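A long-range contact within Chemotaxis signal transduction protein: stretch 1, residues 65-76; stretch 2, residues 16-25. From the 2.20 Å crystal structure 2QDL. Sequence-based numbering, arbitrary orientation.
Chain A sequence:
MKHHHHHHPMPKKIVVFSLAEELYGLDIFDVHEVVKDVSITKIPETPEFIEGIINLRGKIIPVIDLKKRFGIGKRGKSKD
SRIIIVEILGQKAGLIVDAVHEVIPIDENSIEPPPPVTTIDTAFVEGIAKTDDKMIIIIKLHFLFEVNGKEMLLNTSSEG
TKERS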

# COMPACT_ATOMS: atom_id res chain seq x y z
N ASP A 65 -9.59 0.67 0.92
CA ASP A 65 -9.58 1.11 -0.45
C ASP A 65 -8.74 2.38 -0.46
O ASP A 65 -9.16 3.40 0.08
CB ASP A 65 -11.02 1.33 -0.99
CG ASP A 65 -11.03 1.81 -2.47
OD1 ASP A 65 -10.24 2.72 -2.81
OD2 ASP A 65 -11.83 1.31 -3.27
N LEU A 66 -7.52 2.28 -1.01
CA LEU A 66 -6.55 3.41 -1.06
C LEU A 66 -7.04 4.61 -1.87
O LEU A 66 -6.74 5.74 -1.52
CB LEU A 66 -5.18 2.94 -1.60
CG LEU A 66 -4.44 1.87 -0.80
CD1 LEU A 66 -3.13 1.49 -1.50
CD2 LEU A 66 -4.17 2.33 0.65
N LYS A 67 -7.78 4.37 -2.95
CA LYS A 67 -8.34 5.47 -3.75
C LYS A 67 -9.29 6.32 -2.93
O LYS A 67 -9.24 7.55 -3.02
CB LYS A 67 -9.05 4.95 -4.99
CG LYS A 67 -8.14 4.27 -6.01
CD LYS A 67 -9.00 3.64 -7.08
CE LYS A 67 -8.26 2.52 -7.76
NZ LYS A 67 -9.13 1.71 -8.66
N LYS A 68 -10.11 5.66 -2.10
CA LYS A 68 -11.03 6.36 -1.20
C LYS A 68 -10.28 7.04 -0.05
O LYS A 68 -10.63 8.16 0.37
CB LYS A 68 -12.07 5.39 -0.65
CG LYS A 68 -12.89 4.72 -1.70
CD LYS A 68 -14.00 3.85 -1.07
CE LYS A 68 -14.71 3.09 -2.14
NZ LYS A 68 -15.73 2.23 -1.54
N ARG A 69 -9.24 6.38 0.43
CA ARG A 69 -8.37 6.98 1.45
C ARG A 69 -7.61 8.22 0.93
O ARG A 69 -7.51 9.23 1.64
CB ARG A 69 -7.39 5.92 1.99
CG ARG A 69 -6.59 6.36 3.18
CD ARG A 69 -7.52 6.93 4.28
NE ARG A 69 -6.98 6.85 5.63
CZ ARG A 69 -7.28 7.72 6.59
NH1 ARG A 69 -8.11 8.72 6.34
NH2 ARG A 69 -6.77 7.59 7.80
N PHE A 70 -7.08 8.13 -0.30
CA PHE A 70 -6.28 9.20 -0.89
C PHE A 70 -7.08 10.25 -1.69
O PHE A 70 -6.62 11.34 -1.90
CB PHE A 70 -5.17 8.61 -1.78
CG PHE A 70 -4.24 7.65 -1.09
CD1 PHE A 70 -4.08 7.67 0.30
CD2 PHE A 70 -3.52 6.71 -1.83
CE1 PHE A 70 -3.23 6.79 0.91
CE2 PHE A 70 -2.67 5.82 -1.21
CZ PHE A 70 -2.51 5.88 0.17
N GLY A 71 -8.27 9.87 -2.17
CA GLY A 71 -9.10 10.73 -3.03
C GLY A 71 -8.73 10.62 -4.50
O GLY A 71 -8.77 11.59 -5.23
N ILE A 72 -8.38 9.42 -4.93
CA ILE A 72 -8.03 9.14 -6.32
C ILE A 72 -9.30 8.76 -7.08
O ILE A 72 -10.23 8.20 -6.48
CB ILE A 72 -6.92 8.01 -6.42
CG1 ILE A 72 -5.62 8.48 -5.72
CG2 ILE A 72 -6.66 7.59 -7.90
CD1 ILE A 72 -4.58 7.39 -5.54
N GLY A 73 -9.35 9.07 -8.37
CA GLY A 73 -10.46 8.64 -9.21
C GLY A 73 -10.74 7.15 -9.08
O GLY A 73 -9.80 6.33 -9.04
N LYS A 74 -12.02 6.80 -9.03
CA LYS A 74 -12.42 5.41 -8.79
C LYS A 74 -12.46 4.61 -10.08
O LYS A 74 -13.50 4.07 -10.45
CB LYS A 74 -13.76 5.33 -8.04
CG LYS A 74 -13.82 6.16 -6.73
CD LYS A 74 -12.60 5.91 -5.82
CE LYS A 74 -12.62 6.79 -4.57
NZ LYS A 74 -12.39 8.24 -4.83
N ARG A 75 -11.31 4.54 -10.76
CA ARG A 75 -11.20 3.76 -12.01
C ARG A 75 -9.99 2.84 -11.90
O ARG A 75 -9.08 3.10 -11.13
CB ARG A 75 -11.00 4.68 -13.23
CG ARG A 75 -11.88 5.93 -13.20
CD ARG A 75 -11.59 6.88 -14.35
NE ARG A 75 -10.35 7.62 -14.16
CZ ARG A 75 -10.22 8.70 -13.38
NH1 ARG A 75 -11.25 9.16 -12.69
NH2 ARG A 75 -9.05 9.32 -13.29
N GLY A 76 -10.00 1.76 -12.68
CA GLY A 76 -8.79 0.92 -12.85
C GLY A 76 -9.00 -0.50 -12.37
O GLY A 76 -8.17 -1.37 -12.59
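Stretch 2 (16-25) VFSLAEELYG

Stretch 2 forms a β-hairpin that lies against the short helix of stretch 1 and the loop following it. Its strands, 16-19 and 22-25, are antiparallel and paired by backbone hydrogen bonds, from Phe17 N to Tyr24 O (3.0 Å) and Tyr24 N to Phe17 O (2.9 Å), then from Leu19 N to Glu22 O (2.9 Å) and Glu22 N to Leu19 O (3.0 Å). A type II' turn from Leu19 to Glu22 closes the hairpin, with Ala20 at phi/psi 51/-126°. The N-to-C direction of strand 16-19 makes an angle of 67° with that of helix 66-70, and the two axes approach to 10.5 Å, a separation bridged by side chains. The helix is capped by Asp65, whose OD1 accepts from Lys68 N at 3.0 Å, and ends at Phe70; the next residue, Gly71, leaves helical geometry with positive phi and begins the loop. Together the two stretches bury 480 Å².

The apolar contact centres on Leu19, which points toward stretch 1 and is in the m,t rotamer. Its CD1 packs against Leu66 CB (3.7 Å), Ile72 CD1 (3.8 Å) and Phe70 CD2 (4.2 Å), so that one methyl group touches both the helix and Ile72 in the loop that follows it. Two residues earlier in the strand, Phe17 CE1 meets Leu66 CD1 at 4.1 Å. Ile72 spans the two hairpin strands: besides Leu19, its CD1 reaches Tyr24 CZ at 3.8 Å, while its CG2 lies 3.7 Å from Ala20 CB in the turn. Tyr24 OH donates a very short hydrogen bond to Glu22 OE1 (2.5 Å), within the hairpin, and Ile72 CD1 rests beside this pair, 3.3 Å from Tyr24 OH and 3.7 Å from Glu22 OE1.

Polar interactions are concentrated at the turn. Arg75 forms a two-pronged salt bridge with Glu21: NH2 donates to OE1 and NE to OE2, each at 2.8 Å, with the carboxylate close to the guanidinium plane. Both side chains start sideways from CA and converge at their ends, joining the loop to the tip of the hairpin.

The backbone also comes close here. Arg75 O receives a CA-H...O contact from Ala20 CA at 3.2 Å, and Gly73 O lies 3.5 Å from Ala20 CB. Lys67 steadies this part of the loop from the helix, its NZ donating to Arg75 O at 2.8 Å, while the aliphatic part of its extended side chain brings CE to 3.8 Å from Ala20 N and 4.1 Å from Leu19 CD2.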

# COMPACT_ATOMS: atom_id res chain seq x y z
N VAL A 16 5.58 -2.40 -7.33
CA VAL A 16 4.89 -1.30 -7.98
C VAL A 16 3.50 -1.77 -8.38
O VAL A 16 3.32 -2.84 -8.99
CB VAL A 16 5.68 -0.74 -9.21
CG1 VAL A 16 4.94 0.43 -9.88
CG2 VAL A 16 7.07 -0.28 -8.80
N PHE A 17 2.51 -0.99 -7.99
CA PHE A 17 1.14 -1.27 -8.26
C PHE A 17 0.47 0.00 -8.74
O PHE A 17 0.97 1.11 -8.53
CB PHE A 17 0.43 -1.85 -7.01
CG PHE A 17 0.65 -1.06 -5.72
CD1 PHE A 17 -0.25 -0.07 -5.32
CD2 PHE A 17 1.75 -1.32 -4.91
CE1 PHE A 17 -0.05 0.63 -4.10
CE2 PHE A 17 1.96 -0.63 -3.71
CZ PHE A 17 1.07 0.34 -3.30
N SER A 18 -0.67 -0.12 -9.40
CA SER A 18 -1.27 1.08 -9.91
C SER A 18 -2.59 1.34 -9.20
O SER A 18 -3.22 0.42 -8.70
CB SER A 18 -1.42 1.02 -11.43
OG SER A 18 -2.19 -0.08 -11.81
N LEU A 19 -2.94 2.62 -9.10
CA LEU A 19 -4.25 3.07 -8.62
C LEU A 19 -4.74 4.08 -9.68
O LEU A 19 -4.15 5.13 -9.82
CB LEU A 19 -4.17 3.74 -7.24
CG LEU A 19 -3.72 2.87 -6.06
CD1 LEU A 19 -3.57 3.75 -4.81
CD2 LEU A 19 -4.71 1.72 -5.83
N ALA A 20 -5.80 3.72 -10.42
CA ALA A 20 -6.26 4.52 -11.56
C ALA A 20 -5.05 4.79 -12.47
O ALA A 20 -4.34 3.85 -12.86
CB ALA A 20 -6.96 5.83 -11.11
N GLU A 21 -4.78 6.05 -12.80
CA GLU A 21 -3.69 6.27 -13.76
C GLU A 21 -2.31 6.51 -13.08
O GLU A 21 -1.39 7.04 -13.72
CB GLU A 21 -4.06 7.36 -14.79
CG GLU A 21 -5.38 7.08 -15.61
CD GLU A 21 -6.65 7.61 -14.91
OE1 GLU A 21 -6.54 8.65 -14.23
OE2 GLU A 21 -7.74 6.98 -15.03
N GLU A 22 -2.16 6.11 -11.82
CA GLU A 22 -0.96 6.49 -11.04
C GLU A 22 -0.20 5.28 -10.46
O GLU A 22 -0.80 4.21 -10.22
CB GLU A 22 -1.32 7.50 -9.94
CG GLU A 22 -2.04 8.76 -10.43
CD GLU A 22 -2.61 9.59 -9.28
OE1 GLU A 22 -2.62 9.11 -8.11
OE2 GLU A 22 -3.06 10.74 -9.54
N LEU A 23 1.10 5.45 -10.25
CA LEU A 23 1.97 4.36 -9.77
C LEU A 23 2.34 4.59 -8.32
O LEU A 23 2.68 5.72 -7.94
CB LEU A 23 3.26 4.25 -10.61
CG LEU A 23 3.01 3.86 -12.07
CD1 LEU A 23 4.33 3.85 -12.83
CD2 LEU A 23 2.29 2.52 -12.21
N TYR A 24 2.25 3.53 -7.53
CA TYR A 24 2.58 3.58 -6.12
C TYR A 24 3.49 2.41 -5.83
O TYR A 24 3.46 1.41 -6.56
CB TYR A 24 1.29 3.56 -5.26
CG TYR A 24 0.52 4.85 -5.44
CD1 TYR A 24 -0.36 5.02 -6.50
CD2 TYR A 24 0.74 5.93 -4.59
CE1 TYR A 24 -1.03 6.21 -6.69
CE2 TYR A 24 0.06 7.13 -4.77
CZ TYR A 24 -0.81 7.26 -5.83
OH TYR A 24 -1.45 8.44 -6.01
N GLY A 25 4.28 2.51 -4.76
CA GLY A 25 5.10 1.38 -4.37
C GLY A 25 5.25 1.10 -2.88
O GLY A 25 5.05 1.97 -2.04